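Local atomic coordinates of lipase (Penicillium expansum, PDB entry 3G7N), a protein that hydrolyses triacylglycerols and other acylglycerol lipids, such as tributyrin, to release free fatty acids as a secreted alkaline lipase. Residues T2-A7 and T206-S211; F180-N185 and E221-K226; L11-K16 and T125-G130. All coordinates share one frame; numbering follows the deposited sequence.

From the N terminus of this alpha/beta-hydrolase, residues 2-7 open interaction 1, which closes almost 200 residues later on strand 206-210. Within that span helix 8-23 sends residues 11-16 to strand 125-131, so interaction 3 is wholly enclosed by interaction 1. Interaction 2 starts on strand 179-185 and ends in the loop at residues 221-226; its segments alternate with those of interaction 1, and the two cross. Strands 179-185 and 206-210 are sheet neighbours, joining interactions 1 and 2 directly, while Tyr208 CB packs on Leu11 CD1, linking interactions 1 and 3.

Interaction 1: residues T2-A7 and T206-S211; sequences TADAAA and TEYYSS
The CD1-CE1 side of the Tyr208 ring meets two residues of the N-terminal segment 2-7, Asp4 and Ala7. Asp4 OD2 comes to the ring edge, close to its plane, 3.5 Å from Tyr208 CE1. The methyl of Ala7 approaches obliquely, its CB lying 3.7 Å from Tyr208 CE1 and equally near CD1. Carboxylate and ring planes are turned 50° apart, so the acid neither stacks on the ring nor lies flat with it. The Asp4 side chain reaches this edge with CG set opposite the backbone nitrogen (chi1 -164°). A turn closed by the hydrogen bond from Ala7 N to Asp4 O, 3.0 Å, sets Asp4 and Ala7 beside the same ring, just before helix 8-23. Further out, Asp4 shares a backbone hydrogen bond with Thr217, and strand 218-219 lies between strands 2-3 and 206-210 in the sheet; Lys219 touches both Asp4 and Tyr208. The contact thus spans a strand at the sheet margin, near the protein surface and away from the catalytic residues. No hydrogen bond crosses it: the acid probably gains a modest electrostatic benefit from the weakly positive hydrogens of the aromatic edge, while Ala7 adds purely apolar contact.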
ATOM      1  N   THR A   2      -1.908  19.212  -9.237  1.00 13.69           N
ATOM      2  CA  THR A   2      -2.212  19.478 -10.640  1.00 16.38           C
ATOM      3  C   THR A   2      -3.017  18.333 -11.241  1.00 14.21           C
ATOM      4  O   THR A   2      -2.891  17.173 -10.832  1.00 14.42           O
ATOM      5  CB  THR A   2      -0.923  19.668 -11.461  1.00 18.74           C
ATOM      6  OG1 THR A   2      -0.112  18.496 -11.339  1.00 23.06           O
ATOM      7  CG2 THR A   2      -0.146  20.849 -10.957  1.00 22.92           C
ATOM      8  N   ALA A   3      -3.903  18.646 -12.171  1.00 15.01           N
ATOM      9  CA  ALA A   3      -4.701  17.625 -12.818  1.00 13.81           C
ATOM     10  C   ALA A   3      -3.834  16.506 -13.389  1.00 14.70           C
ATOM     11  O   ALA A   3      -2.834  16.753 -14.072  1.00 17.21           O
ATOM     12  CB  ALA A   3      -5.580  18.246 -13.912  1.00 16.98           C
ATOM     13  N   ASP A   4      -4.241  15.268 -13.128  1.00 15.01           N
ATOM     14  CA  ASP A   4      -3.519  14.117 -13.652  1.00 15.21           C
ATOM     15  C   ASP A   4      -4.487  12.967 -13.887  1.00 15.55           C
ATOM     16  O   ASP A   4      -4.395  11.905 -13.239  1.00 15.95           O
ATOM     17  CB  ASP A   4      -2.369  13.706 -12.726  1.00 16.46           C
ATOM     18  CG  ASP A   4      -1.368  12.779 -13.410  1.00 21.35           C
ATOM     19  OD1 ASP A   4      -1.596  12.386 -14.579  1.00 22.20           O
ATOM     20  OD2 ASP A   4      -0.389  12.374 -12.751  1.00 19.54           O
ATOM     21  N   ALA A   5      -5.442  13.181 -14.792  1.00 17.84           N
ATOM     22  CA  ALA A   5      -6.439  12.171 -15.127  1.00 17.29           C
ATOM     23  C   ALA A   5      -5.791  10.854 -15.549  1.00 15.90           C
ATOM     24  O   ALA A   5      -6.349   9.776 -15.339  1.00 16.02           O
ATOM     25  CB  ALA A   5      -7.385  12.684 -16.231  1.00 16.69           C
ATOM     26  N   ALA A   6      -4.630  10.944 -16.185  1.00 17.26           N
ATOM     27  CA  ALA A   6      -3.956   9.761 -16.708  1.00 18.59           C
ATOM     28  C   ALA A   6      -3.567   8.765 -15.613  1.00 17.48           C
ATOM     29  O   ALA A   6      -3.367   7.587 -15.899  1.00 17.81           O
ATOM     30  CB  ALA A   6      -2.729  10.161 -17.519  1.00 18.60           C
ATOM     31  N   ALA A   7      -3.438   9.252 -14.377  1.00 15.41           N
ATOM     32  CA  ALA A   7      -3.099   8.410 -13.220  1.00 15.51           C
ATOM     33  C   ALA A   7      -4.264   7.542 -12.765  1.00 14.25           C
ATOM     34  O   ALA A   7      -4.066   6.593 -11.993  1.00 15.36           O
ATOM     35  CB  ALA A   7      -2.614   9.278 -12.072  1.00 14.62           C
ATOM     36  N   THR A 206       4.691   9.591  -3.905  1.00 10.65           N
ATOM     37  CA  THR A 206       3.929  10.608  -4.621  1.00 10.51           C
ATOM     38  C   THR A 206       2.455  10.429  -4.268  1.00 10.21           C
ATOM     39  O   THR A 206       1.909   9.341  -4.426  1.00 10.41           O
ATOM     40  CB  THR A 206       4.089  10.451  -6.146  1.00 13.05           C
ATOM     41  OG1 THR A 206       5.477  10.579  -6.485  1.00 14.61           O
ATOM     42  CG2 THR A 206       3.288  11.498  -6.894  1.00 15.04           C
ATOM     43  N   GLU A 207       1.840  11.478  -3.736  1.00  9.63           N
ATOM     44  CA  GLU A 207       0.438  11.402  -3.379  1.00  9.23           C
ATOM     45  C   GLU A 207      -0.427  11.747  -4.566  1.00  9.82           C
ATOM     46  O   GLU A 207      -0.131  12.699  -5.295  1.00 11.26           O
ATOM     47  CB  GLU A 207       0.106  12.328  -2.196  1.00 10.72           C
ATOM     48  CG  GLU A 207      -1.329  12.110  -1.669  1.00 10.81           C
ATOM     49  CD  GLU A 207      -1.755  13.012  -0.515  1.00 10.54           C
ATOM     50  OE1 GLU A 207      -0.973  13.879  -0.075  1.00 12.50           O
ATOM     51  OE2 GLU A 207      -2.906  12.849  -0.072  1.00 10.20           O
ATOM     52  N   TYR A 208      -1.486  10.977  -4.768  1.00  9.16           N
ATOM     53  CA  TYR A 208      -2.539  11.292  -5.724  1.00 10.14           C
ATOM     54  C   TYR A 208      -3.844  11.360  -4.949  1.00  8.91           C
ATOM     55  O   TYR A 208      -3.958  10.775  -3.867  1.00  9.37           O
ATOM     56  CB  TYR A 208      -2.670  10.195  -6.787  1.00 10.19           C
ATOM     57  CG  TYR A 208      -1.465  10.062  -7.702  1.00 11.42           C
ATOM     58  CD1 TYR A 208      -1.395  10.781  -8.896  1.00 12.88           C
ATOM     59  CD2 TYR A 208      -0.352   9.316  -7.319  1.00 11.83           C
ATOM     60  CE1 TYR A 208      -0.248  10.751  -9.692  1.00 13.22           C
ATOM     61  CE2 TYR A 208       0.773   9.214  -8.139  1.00 12.86           C
ATOM     62  CZ  TYR A 208       0.841   9.996  -9.289  1.00 11.84           C
ATOM     63  OH  TYR A 208       1.973   9.947 -10.081  1.00 15.08           O
ATOM     64  N   TYR A 209      -4.832  12.071  -5.485  1.00  9.86           N
ATOM     65  CA  TYR A 209      -6.027  12.375  -4.720  1.00  9.79           C
ATOM     66  C   TYR A 209      -7.197  12.490  -5.682  1.00 10.54           C
ATOM     67  O   TYR A 209      -7.031  12.979  -6.805  1.00 12.87           O
ATOM     68  CB  TYR A 209      -5.806  13.685  -3.957  1.00 10.34           C
ATOM     69  CG  TYR A 209      -6.800  13.958  -2.856  1.00 10.23           C
ATOM     70  CD1 TYR A 209      -6.685  13.347  -1.612  1.00  9.61           C
ATOM     71  CD2 TYR A 209      -7.743  14.956  -3.001  1.00 11.20           C
ATOM     72  CE1 TYR A 209      -7.543  13.637  -0.589  1.00 10.68           C
ATOM     73  CE2 TYR A 209      -8.545  15.348  -1.918  1.00 14.26           C
ATOM     74  CZ  TYR A 209      -8.431  14.659  -0.718  1.00  8.83           C
ATOM     75  OH  TYR A 209      -9.214  15.022   0.362  1.00 12.24           O
ATOM     76  N   SER A 210      -8.366  12.007  -5.297  1.00 10.04           N
ATOM     77  CA  SER A 210      -9.535  12.163  -6.154  1.00 10.20           C
ATOM     78  C   SER A 210     -10.787  12.202  -5.318  1.00 13.19           C
ATOM     79  O   SER A 210     -10.766  11.853  -4.127  1.00 11.14           O
ATOM     80  CB  SER A 210      -9.628  11.046  -7.216  1.00 12.46           C
ATOM     81  OG  SER A 210     -10.352   9.921  -6.733  1.00 11.93           O
ATOM     82  N   SER A 211     -11.896  12.527  -5.976  1.00 12.55           N
ATOM     83  CA  SER A 211     -13.213  12.334  -5.396  1.00 14.81           C
ATOM     84  C   SER A 211     -13.956  11.219  -6.120  1.00 17.60           C
ATOM     85  O   SER A 211     -15.184  11.124  -6.027  1.00 19.74           O
ATOM     86  CB  SER A 211     -14.027  13.638  -5.443  1.00 18.69           C
ATOM     87  OG  SER A 211     -14.145  14.116  -6.767  1.00 22.08           O
TER

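Interaction 2: residues F180-N185 and E221-K226; sequences FNRGNN and EGQRDK
Arg182 grips Gln223 through a single guanidinium nitrogen, NH2, which donates to both a side-chain and a backbone oxygen. The shorter bond runs from Arg182 NH2 to Gln223 OE1, 2.8 Å, with the donor well above the plane of the amide carbonyl. The other, from Arg182 NH2 to the main-chain O of Gln223, spans 3.0 Å, and its acceptor lies in the guanidinium plane. A water extends the network: it accepts from Arg182 NH1 at 3.1 Å and from Arg224 NH1 at 3.0 Å, and lies within hydrogen-bonding distance of Gln223 O. In Gln223 the bend at chi2 (-53°) folds OE1 back toward the residue's own main-chain O, and both reach the same NH2. The amide and guanidinium planes remain 45° apart. At the other end of the amide, Gln223 NE2 is hydrogen-bonded to Gly205 O, which helps fix which way the amide is turned. Both side chains also pack against His203, and Arg182 NH1 makes a long, weak ion pair with Glu207 OE1. A loop without regular structure is thereby pinned to strand 179-185 of the central sheet. Arg182 NH1 and Arg224 NH1 are 5.8 Å apart and share the water, which probably eases the repulsion between their like charges.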
ATOM      1  N   PHE A 180       6.770   4.545  -5.387  1.00  9.31           N
ATOM      2  CA  PHE A 180       5.759   4.414  -4.330  1.00  9.05           C
ATOM      3  C   PHE A 180       4.713   5.511  -4.457  1.00  8.37           C
ATOM      4  O   PHE A 180       5.047   6.715  -4.380  1.00  9.81           O
ATOM      5  CB  PHE A 180       6.413   4.436  -2.950  1.00 10.25           C
ATOM      6  CG  PHE A 180       5.425   4.326  -1.815  1.00  8.91           C
ATOM      7  CD1 PHE A 180       4.650   3.191  -1.676  1.00 10.34           C
ATOM      8  CD2 PHE A 180       5.300   5.335  -0.872  1.00  8.80           C
ATOM      9  CE1 PHE A 180       3.654   3.126  -0.696  1.00 10.07           C
ATOM     10  CE2 PHE A 180       4.385   5.220   0.178  1.00  9.46           C
ATOM     11  CZ  PHE A 180       3.546   4.124   0.250  1.00  9.93           C
ATOM     12  N   ASN A 181       3.463   5.104  -4.666  1.00  8.88           N
ATOM     13  CA  ASN A 181       2.354   6.037  -4.795  1.00  9.15           C
ATOM     14  C   ASN A 181       1.443   5.918  -3.578  1.00  9.64           C
ATOM     15  O   ASN A 181       1.144   4.812  -3.124  1.00  9.16           O
ATOM     16  CB  ASN A 181       1.536   5.719  -6.047  1.00 10.21           C
ATOM     17  CG  ASN A 181       2.337   5.846  -7.299  1.00 11.02           C
ATOM     18  OD1 ASN A 181       3.141   6.781  -7.426  1.00 11.41           O
ATOM     19  ND2 ASN A 181       2.295   4.800  -8.125  1.00 13.35           N
ATOM     20  N   ARG A 182       0.967   7.062  -3.079  1.00  7.97           N
ATOM     21  CA  ARG A 182      -0.071   7.097  -2.026  1.00  7.98           C
ATOM     22  C   ARG A 182      -1.348   7.628  -2.627  1.00  8.73           C
ATOM     23  O   ARG A 182      -1.444   8.831  -2.898  1.00 10.15           O
ATOM     24  CB  ARG A 182       0.387   7.988  -0.868  1.00  8.53           C
ATOM     25  CG  ARG A 182       1.576   7.422  -0.158  1.00  8.23           C
ATOM     26  CD  ARG A 182       1.878   8.176   1.131  1.00  9.72           C
ATOM     27  NE  ARG A 182       2.322   9.540   0.860  1.00 10.04           N
ATOM     28  CZ  ARG A 182       1.650  10.646   1.194  1.00 10.44           C
ATOM     29  NH1 ARG A 182       0.391  10.598   1.651  1.00  9.14           N
ATOM     30  NH2 ARG A 182       2.230  11.827   1.014  1.00 10.43           N
ATOM     31  N   GLY A 183      -2.310   6.754  -2.889  1.00  7.58           N
ATOM     32  CA  GLY A 183      -3.553   7.177  -3.528  1.00  8.46           C
ATOM     33  C   GLY A 183      -4.635   7.386  -2.487  1.00  8.63           C
ATOM     34  O   GLY A 183      -5.041   6.425  -1.820  1.00  8.57           O
ATOM     35  N   ASN A 184      -5.097   8.637  -2.348  1.00  7.89           N
ATOM     36  CA  ASN A 184      -6.008   9.018  -1.260  1.00  7.50           C
ATOM     37  C   ASN A 184      -7.344   9.553  -1.750  1.00  8.16           C
ATOM     38  O   ASN A 184      -7.523   9.864  -2.944  1.00  8.86           O
ATOM     39  CB  ASN A 184      -5.305  10.012  -0.336  1.00  9.36           C
ATOM     40  CG  ASN A 184      -4.206   9.354   0.435  1.00  7.78           C
ATOM     41  OD1 ASN A 184      -4.262   8.142   0.679  1.00  8.01           O
ATOM     42  ND2 ASN A 184      -3.189  10.113   0.817  1.00  8.42           N
ATOM     43  N   ASN A 185      -8.300   9.585  -0.831  1.00  8.02           N
ATOM     44  CA  ASN A 185      -9.676   9.911  -1.166  1.00  8.60           C
ATOM     45  C   ASN A 185     -10.185  11.119  -0.378  1.00  9.40           C
ATOM     46  O   ASN A 185      -9.815  11.337   0.788  1.00  8.90           O
ATOM     47  CB  ASN A 185     -10.562   8.699  -0.897  1.00  8.59           C
ATOM     48  CG  ASN A 185     -11.912   8.800  -1.582  1.00 10.37           C
ATOM     49  OD1 ASN A 185     -11.967   9.026  -2.789  1.00 11.45           O
ATOM     50  ND2 ASN A 185     -12.992   8.535  -0.848  1.00 10.77           N
ATOM     51  N   GLU A 221       1.638  17.838  -4.722  1.00 14.22           N
ATOM     52  CA  GLU A 221       2.995  18.337  -4.588  1.00 15.92           C
ATOM     53  C   GLU A 221       3.535  18.064  -3.196  1.00 15.94           C
ATOM     54  O   GLU A 221       2.963  18.514  -2.200  1.00 17.54           O
ATOM     55  CB  GLU A 221       3.026  19.848  -4.862  1.00 18.53           C
ATOM     56  CG  GLU A 221       2.341  20.266  -6.153  1.00 28.58           C
ATOM     57  CD  GLU A 221       2.056  21.762  -6.203  1.00 39.36           C
ATOM     58  OE1 GLU A 221       2.814  22.529  -5.563  1.00 40.18           O
ATOM     59  OE2 GLU A 221       1.101  22.171  -6.907  1.00 29.46           O
ATOM     60  N   GLY A 222       4.614  17.296  -3.119  1.00 15.01           N
ATOM     61  CA  GLY A 222       5.218  16.979  -1.839  1.00 16.45           C
ATOM     62  C   GLY A 222       4.343  16.007  -1.050  1.00 12.65           C
ATOM     63  O   GLY A 222       3.467  15.334  -1.613  1.00 13.39           O
ATOM     64  N   GLN A 223       4.597  15.910   0.243  1.00 12.87           N
ATOM     65  CA  GLN A 223       3.921  14.897   1.063  1.00 11.53           C
ATOM     66  C   GLN A 223       2.585  15.371   1.641  1.00 11.91           C
ATOM     67  O   GLN A 223       1.779  14.547   2.074  1.00 12.30           O
ATOM     68  CB  GLN A 223       4.837  14.395   2.181  1.00 11.52           C
ATOM     69  CG  GLN A 223       6.132  13.772   1.670  1.00 12.53           C
ATOM     70  CD  GLN A 223       5.866  12.694   0.634  1.00 14.27           C
ATOM     71  OE1 GLN A 223       5.005  11.827   0.826  1.00 13.18           O
ATOM     72  NE2 GLN A 223       6.672  12.670  -0.418  1.00 14.02           N
ATOM     73  N   ARG A 224       2.446  16.681   1.847  1.00 12.78           N
ATOM     74  CA  ARG A 224       1.334  17.241   2.608  1.00 11.08           C
ATOM     75  C   ARG A 224       0.735  18.432   1.853  1.00 12.69           C
ATOM     76  O   ARG A 224       0.429  19.478   2.447  1.00 14.22           O
ATOM     77  CB  ARG A 224       1.818  17.652   4.001  1.00 12.02           C
ATOM     78  CG  ARG A 224       2.441  16.510   4.790  1.00 12.59           C
ATOM     79  CD  ARG A 224       1.421  15.434   5.165  1.00 12.41           C
ATOM     80  NE  ARG A 224       0.496  15.943   6.179  1.00 11.60           N
ATOM     81  CZ  ARG A 224      -0.715  15.458   6.424  1.00 10.62           C
ATOM     82  NH1 ARG A 224      -1.209  14.474   5.684  1.00 11.88           N
ATOM     83  NH2 ARG A 224      -1.442  15.981   7.401  1.00 14.18           N
ATOM     84  N   ASP A 225       0.485  18.245   0.560  1.00 11.50           N
ATOM     85  CA  ASP A 225      -0.192  19.258  -0.253  1.00 12.49           C
ATOM     86  C   ASP A 225      -1.558  19.572   0.356  1.00 13.58           C
ATOM     87  O   ASP A 225      -2.357  18.660   0.600  1.00 13.00           O
ATOM     88  CB  ASP A 225      -0.381  18.704  -1.669  1.00 14.16           C
ATOM     89  CG  ASP A 225      -0.778  19.762  -2.674  1.00 13.37           C
ATOM     90  OD1 ASP A 225      -1.565  20.673  -2.330  1.00 17.16           O
ATOM     91  OD2 ASP A 225      -0.413  19.590  -3.858  1.00 15.52           O
ATOM     92  N   LYS A 226      -1.840  20.854   0.609  1.00 14.16           N
ATOM     93  CA  LYS A 226      -3.101  21.232   1.252  1.00 14.78           C
ATOM     94  C   LYS A 226      -4.300  21.133   0.314  1.00 14.80           C
ATOM     95  O   LYS A 226      -5.450  21.172   0.755  1.00 17.11           O
ATOM     96  CB  LYS A 226      -3.002  22.628   1.887  1.00 16.86           C
ATOM     97  CG  LYS A 226      -1.960  22.730   2.999  1.00 20.88           C
ATOM     98  CD  LYS A 226      -2.140  21.653   4.074  1.00 27.99           C
ATOM     99  CE  LYS A 226      -1.023  21.705   5.133  1.00 34.60           C
ATOM    100  NZ  LYS A 226       0.237  20.978   4.742  1.00 23.99           N
TER
HETATM  101  O   HOH W   1      -0.588  13.180   3.082  1.00 11.49           O

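Interaction 3: residues L11-K16 and T125-G130; sequences LHRAAK and TLEAVG. With SO4 (sulfate ion), chain E.
Helix 8-23 packs through Arg13 and Ala14 on Glu127 and Val129 of strand 125-131, the strand that leads into the nucleophile elbow of this alpha/beta-hydrolase, a GxSxG turn (Gly130, Ser132, Gly134) with Ser132 as nucleophile. Arg13 and Glu127 approach from opposite directions and meet end-on in a two-pronged salt bridge: Arg13 NH1 binds Glu127 OE1 at 2.9 Å, and Arg13 NH2 binds Glu127 OE2, also at 2.9 Å. Both oxygens use their syn lone pairs, both bonds are nearly straight, and the two flat groups lie only 12° from coplanar. Arg13 gets there by running fully extended from CG to NE, whereas Glu127 first has its CG tucked between the backbone nitrogen and carbonyl carbon (chi1 66°) before stretching straight out. The pair has further partners: Arg13 NH2 also bridges Asp31, and Glu127 OE2 is hydrogen-bonded to Thr57 OG1, so the grip is shared among several groups, consistent with both residues being charged. Two residues along the strand, on the same face as Glu127, Val129 CG2 fits against the helix, 3.6 Å from Ala14 CB and 3.4 Å from Ala14 O. On another side of the helix, Lys16 NZ holds a sulfate oxygen, O2, at 2.6 Å; the ion probably comes from the crystallisation liquor and is also bound by Ser258. Helix 8-23 thus lies against one face of the sheet; within the sheet, strand 125-131 is flanked by strand 154-159, which Leu11 and Ala15 touch, and by strand 57-62, which Glu127 and Val129 touch.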
ATOM      1  N   LEU A  11      -4.780   3.610 -10.571  1.00 11.35           N
ATOM      2  CA  LEU A  11      -5.165   3.710  -9.168  1.00  9.96           C
ATOM      3  C   LEU A  11      -6.534   3.076  -8.945  1.00 11.00           C
ATOM      4  O   LEU A  11      -6.786   2.464  -7.898  1.00  9.06           O
ATOM      5  CB  LEU A  11      -5.132   5.166  -8.711  1.00 12.59           C
ATOM      6  CG  LEU A  11      -3.723   5.744  -8.597  1.00 15.97           C
ATOM      7  CD1 LEU A  11      -3.766   7.269  -8.580  1.00 17.03           C
ATOM      8  CD2 LEU A  11      -2.988   5.182  -7.385  1.00 20.31           C
ATOM      9  N   HIS A  12      -7.412   3.185  -9.937  1.00 10.58           N
ATOM     10  CA  HIS A  12      -8.693   2.511  -9.925  1.00  9.64           C
ATOM     11  C   HIS A  12      -8.512   0.985  -9.882  1.00  8.83           C
ATOM     12  O   HIS A  12      -9.146   0.297  -9.100  1.00  8.84           O
ATOM     13  CB  HIS A  12      -9.535   2.949 -11.149  1.00 10.74           C
ATOM     14  CG  HIS A  12     -10.888   2.327 -11.216  1.00 12.20           C
ATOM     15  ND1 HIS A  12     -11.920   2.683 -10.372  1.00 15.01           N
ATOM     16  CD2 HIS A  12     -11.423   1.455 -12.107  1.00 16.33           C
ATOM     17  CE1 HIS A  12     -13.019   2.042 -10.721  1.00 18.36           C
ATOM     18  NE2 HIS A  12     -12.730   1.244 -11.733  1.00 18.41           N
ATOM     19  N   ARG A  13      -7.586   0.475 -10.696  1.00 10.02           N
ATOM     20  CA  ARG A  13      -7.226  -0.941 -10.636  1.00  9.56           C
ATOM     21  C   ARG A  13      -6.688  -1.320  -9.253  1.00  7.04           C
ATOM     22  O   ARG A  13      -7.062  -2.340  -8.711  1.00  7.79           O
ATOM     23  CB  ARG A  13      -6.228  -1.318 -11.736  1.00  9.12           C
ATOM     24  CG  ARG A  13      -5.707  -2.746 -11.596  1.00  9.36           C
ATOM     25  CD  ARG A  13      -4.780  -3.128 -12.756  1.00 10.06           C
ATOM     26  NE  ARG A  13      -4.126  -4.418 -12.549  1.00 10.25           N
ATOM     27  CZ  ARG A  13      -2.973  -4.583 -11.911  1.00  9.88           C
ATOM     28  NH1 ARG A  13      -2.339  -3.556 -11.372  1.00 11.47           N
ATOM     29  NH2 ARG A  13      -2.467  -5.808 -11.802  1.00 10.55           N
ATOM     30  N   ALA A  14      -5.809  -0.491  -8.713  1.00  8.15           N
ATOM     31  CA  ALA A  14      -5.254  -0.752  -7.396  1.00  8.76           C
ATOM     32  C   ALA A  14      -6.376  -0.857  -6.356  1.00  8.32           C
ATOM     33  O   ALA A  14      -6.313  -1.684  -5.452  1.00  7.79           O
ATOM     34  CB  ALA A  14      -4.274   0.332  -7.017  1.00  9.08           C
ATOM     35  N   ALA A  15      -7.379   0.005  -6.471  1.00  7.87           N
ATOM     36  CA  ALA A  15      -8.497  -0.012  -5.535  1.00  8.67           C
ATOM     37  C   ALA A  15      -9.351  -1.247  -5.690  1.00  8.43           C
ATOM     38  O   ALA A  15      -9.808  -1.813  -4.704  1.00  8.78           O
ATOM     39  CB  ALA A  15      -9.321   1.251  -5.686  1.00  9.37           C
ATOM     40  N   LYS A  16      -9.534  -1.705  -6.941  1.00  8.24           N
ATOM     41  CA  LYS A  16     -10.232  -2.971  -7.164  1.00  9.24           C
ATOM     42  C   LYS A  16      -9.505  -4.170  -6.549  1.00  6.96           C
ATOM     43  O   LYS A  16     -10.110  -5.012  -5.916  1.00  7.99           O
ATOM     44  CB  LYS A  16     -10.513  -3.212  -8.654  1.00 10.23           C
ATOM     45  CG  LYS A  16     -11.539  -2.227  -9.226  1.00 12.71           C
ATOM     46  CD  LYS A  16     -11.482  -2.154 -10.769  1.00 21.02           C
ATOM     47  CE  LYS A  16     -11.940  -3.420 -11.428  1.00 30.14           C
ATOM     48  NZ  LYS A  16     -11.960  -3.217 -12.911  1.00 26.05           N
ATOM     49  N   THR A 125       7.560  -7.546 -13.952  1.00 10.24           N
ATOM     50  CA  THR A 125       7.954  -6.545 -12.953  1.00 11.23           C
ATOM     51  C   THR A 125       7.138  -6.776 -11.666  1.00 10.25           C
ATOM     52  O   THR A 125       6.291  -7.691 -11.623  1.00 10.04           O
ATOM     53  CB  THR A 125       7.713  -5.120 -13.491  1.00  9.52           C
ATOM     54  OG1 THR A 125       6.326  -4.944 -13.788  1.00 11.23           O
ATOM     55  CG2 THR A 125       8.549  -4.892 -14.782  1.00 10.61           C
ATOM     56  N   LEU A 126       7.409  -5.984 -10.631  1.00  9.25           N
ATOM     57  CA  LEU A 126       6.789  -6.187  -9.308  1.00  8.37           C
ATOM     58  C   LEU A 126       5.780  -5.090  -9.018  1.00  8.53           C
ATOM     59  O   LEU A 126       5.973  -3.916  -9.368  1.00  8.97           O
ATOM     60  CB  LEU A 126       7.858  -6.199  -8.217  1.00 10.13           C
ATOM     61  CG  LEU A 126       8.984  -7.214  -8.410  1.00  9.51           C
ATOM     62  CD1 LEU A 126       9.937  -7.150  -7.222  1.00 11.17           C
ATOM     63  CD2 LEU A 126       8.425  -8.631  -8.574  1.00 11.97           C
ATOM     64  N   GLU A 127       4.748  -5.456  -8.267  1.00  7.65           N
ATOM     65  CA  GLU A 127       3.834  -4.460  -7.732  1.00  8.50           C
ATOM     66  C   GLU A 127       3.335  -4.873  -6.364  1.00  7.74           C
ATOM     67  O   GLU A 127       3.234  -6.063  -6.043  1.00  9.14           O
ATOM     68  CB  GLU A 127       2.672  -4.213  -8.685  1.00  9.83           C
ATOM     69  CG  GLU A 127       1.745  -5.365  -8.876  1.00 10.82           C
ATOM     70  CD  GLU A 127       0.593  -5.033  -9.822  1.00 12.75           C
ATOM     71  OE1 GLU A 127       0.115  -3.864  -9.802  1.00 14.17           O
ATOM     72  OE2 GLU A 127       0.084  -5.948 -10.497  1.00 13.94           O
ATOM     73  N   ALA A 128       3.031  -3.871  -5.544  1.00  8.65           N
ATOM     74  CA  ALA A 128       2.440  -4.093  -4.215  1.00  8.14           C
ATOM     75  C   ALA A 128       1.306  -3.110  -4.050  1.00  7.06           C
ATOM     76  O   ALA A 128       1.384  -1.979  -4.532  1.00  8.20           O
ATOM     77  CB  ALA A 128       3.483  -3.858  -3.147  1.00  8.19           C
ATOM     78  N   VAL A 129       0.237  -3.542  -3.381  1.00  7.05           N
ATOM     79  CA  VAL A 129      -0.955  -2.696  -3.266  1.00  6.28           C
ATOM     80  C   VAL A 129      -1.748  -3.095  -2.037  1.00  5.64           C
ATOM     81  O   VAL A 129      -1.767  -4.273  -1.645  1.00  6.37           O
ATOM     82  CB  VAL A 129      -1.827  -2.842  -4.542  1.00  8.72           C
ATOM     83  CG1 VAL A 129      -2.200  -4.277  -4.799  1.00 15.25           C
ATOM     84  CG2 VAL A 129      -3.050  -1.985  -4.484  1.00 14.33           C
ATOM     85  N   GLY A 130      -2.469  -2.114  -1.494  1.00  5.54           N
ATOM     86  CA  GLY A 130      -3.413  -2.398  -0.431  1.00  6.88           C
ATOM     87  C   GLY A 130      -4.031  -1.125   0.078  1.00  5.99           C
ATOM     88  O   GLY A 130      -3.556  -0.036  -0.191  1.00  6.56           O
TER
HETATM   89  S   SO4 E 261     -14.775  -4.989 -13.817  1.00 19.16           S
HETATM   90  O1  SO4 E 261     -15.472  -5.282 -12.566  1.00 26.04           O
HETATM   91  O2  SO4 E 261     -13.335  -5.278 -13.771  1.00 24.57           O
HETATM   92  O3  SO4 E 261     -15.387  -5.732 -14.924  1.00 27.07           O
HETATM   93  O4  SO4 E 261     -14.970  -3.568 -14.123  1.00 27.47           O